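Local structure of rhomboid protease GlpG (Haemophilus influenzae, 2NR9) at residues A[103-107]-A[108-112]. The protein probably cleaves transmembrane segments of other proteins within the bilayer, as a rhomboid-type serine protease with a serine-histidine catalytic dyad. The protein carries 2 engineered substitutions. Numbering follows the deposited sequence.
Sequences VQNYV and SGPAF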
loop_
_atom_site.group_PDB
_atom_site.type_symbol
_atom_site.label_atom_id
_atom_site.label_comp_id
_atom_site.label_asym_id
_atom_site.label_seq_id
_atom_site.Cartn_x
_atom_site.Cartn_y
_atom_site.Cartn_z
ATOM N N VAL A 103 -1.581 -7.302 -11.315
ATOM C CA VAL A 103 -0.568 -6.839 -12.252
ATOM C C VAL A 103 0.771 -7.550 -12.073
ATOM O O VAL A 103 1.388 -7.978 -13.051
ATOM C CB VAL A 103 -0.374 -5.312 -12.159
ATOM C CG1 VAL A 103 0.880 -4.887 -12.887
ATOM C CG2 VAL A 103 -1.601 -4.585 -12.706
ATOM N N GLN A 104 1.225 -7.668 -10.829
ATOM C CA GLN A 104 2.480 -8.348 -10.560
ATOM C C GLN A 104 2.396 -9.789 -11.042
ATOM O O GLN A 104 3.324 -10.299 -11.658
ATOM C CB GLN A 104 2.821 -8.313 -9.069
ATOM C CG GLN A 104 4.169 -8.959 -8.739
ATOM C CD GLN A 104 5.343 -8.134 -9.235
ATOM O OE1 GLN A 104 5.487 -6.968 -8.879
ATOM N NE2 GLN A 104 6.192 -8.743 -10.053
ATOM N N ASN A 105 1.259 -10.430 -10.795
ATOM C CA ASN A 105 1.079 -11.818 -11.192
ATOM C C ASN A 105 1.217 -12.026 -12.698
ATOM O O ASN A 105 1.804 -13.011 -13.148
ATOM C CB ASN A 105 -0.274 -12.343 -10.728
ATOM C CG ASN A 105 -0.473 -13.806 -11.074
ATOM O OD1 ASN A 105 0.346 -14.656 -10.717
ATOM N ND2 ASN A 105 -1.574 -14.110 -11.758
ATOM N N TYR A 106 0.649 -11.109 -13.472
ATOM C CA TYR A 106 0.687 -11.221 -14.919
ATOM C C TYR A 106 2.105 -11.162 -15.475
ATOM O O TYR A 106 2.448 -11.915 -16.382
ATOM C CB TYR A 106 -0.194 -10.150 -15.578
ATOM C CG TYR A 106 -0.152 -10.178 -17.091
ATOM C CD1 TYR A 106 -0.821 -11.166 -17.803
ATOM C CD2 TYR A 106 0.542 -9.210 -17.808
ATOM C CE1 TYR A 106 -0.791 -11.200 -19.184
ATOM C CE2 TYR A 106 0.577 -9.236 -19.193
ATOM C CZ TYR A 106 -0.090 -10.238 -19.874
ATOM O OH TYR A 106 -0.065 -10.277 -21.248
ATOM N N VAL A 107 2.941 -10.291 -14.913
ATOM C CA VAL A 107 4.298 -10.137 -15.434
ATOM C C VAL A 107 5.324 -11.101 -14.828
ATOM O O VAL A 107 6.274 -11.491 -15.504
ATOM C CB VAL A 107 4.836 -8.684 -15.288
ATOM C CG1 VAL A 107 3.723 -7.670 -15.537
ATOM C CG2 VAL A 107 5.445 -8.477 -13.916
ATOM N N SER A 108 5.129 -11.502 -13.570
ATOM C CA SER A 108 6.142 -12.327 -12.893
ATOM C C SER A 108 5.664 -13.595 -12.191
ATOM O O SER A 108 6.480 -14.349 -11.674
ATOM C CB SER A 108 6.945 -11.480 -11.901
ATOM O OG SER A 108 7.616 -10.419 -12.556
ATOM N N GLY A 109 4.361 -13.826 -12.136
ATOM C CA GLY A 109 3.854 -15.003 -11.434
ATOM C C GLY A 109 3.488 -14.691 -9.990
ATOM O O GLY A 109 3.817 -13.619 -9.481
ATOM N N PRO A 110 2.884 -15.672 -9.294
ATOM C CA PRO A 110 2.331 -15.528 -7.942
ATOM C C PRO A 110 3.363 -15.510 -6.821
ATOM O O PRO A 110 2.992 -15.618 -5.650
ATOM C CB PRO A 110 1.461 -16.772 -7.800
ATOM C CG PRO A 110 2.190 -17.809 -8.613
ATOM C CD PRO A 110 2.770 -17.058 -9.792
ATOM N N ALA A 111 4.636 -15.354 -7.164
ATOM C CA ALA A 111 5.700 -15.372 -6.158
ATOM C C ALA A 111 6.087 -13.975 -5.678
ATOM O O ALA A 111 7.167 -13.470 -6.002
ATOM C CB ALA A 111 6.923 -16.121 -6.681
ATOM N N PHE A 112 5.219 -13.377 -4.871
ATOM C CA PHE A 112 5.465 -12.055 -4.330
ATOM C C PHE A 112 4.679 -11.856 -3.040
ATOM O O PHE A 112 3.595 -12.412 -2.872
ATOM C CB PHE A 112 5.093 -10.979 -5.354
ATOM C CG PHE A 112 3.664 -11.046 -5.820
ATOM C CD1 PHE A 112 2.667 -10.360 -5.144
ATOM C CD2 PHE A 112 3.324 -11.767 -6.954
ATOM C CE1 PHE A 112 1.360 -10.402 -5.582
ATOM C CE2 PHE A 112 2.024 -11.810 -7.397
ATOM C CZ PHE A 112 1.037 -11.125 -6.712
#
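Q104 meets F112 by laying its aliphatic chain over one face of the phenyl ring, a CH-pi contact in which CG lies 3.7 Å from the ring centroid. With CG anti to the backbone N (chi1 -177°) and a bend at the next bond, glutamine offers its methylene carbons to the ring, while its amide plane stands 53° from that of the phenyl. That amide is put to use: OE1 accepts a hydrogen bond from the backbone N of A168, and NE2 approaches S108 OG at 3.3 Å. The backbone of Q104 helps close the helix, its O accepting from S108 N at 2.9 Å.

One residue on, N105 O accepts a hydrogen bond from G109 N, also at 2.9 Å. G109, the first residue to leave the helix, has phi 94°, a conformation natural for glycine, which has no side chain to press on the preceding carbonyl O. The short amide of N105 brings OD1 to the start of the loop, 3.1 Å from P110 N, a contact without a hydrogen to share; the rigid proline ring suits a chain already leaving the helix. N105 also borders a bound phospholipid fragment beside Y40. V107 CG2 lies 3.2 Å from S108 OG of the next residue, and the branched side chain also lies against A167.

The whole forms the C-terminal end of helix 86-108 and the start of the loop leading to helix 116-131, which carries the nucleophile S116. F112 meets H56 edge-to-face, while Q104 touches A167 of helix 166-191, the helix of active-site H169.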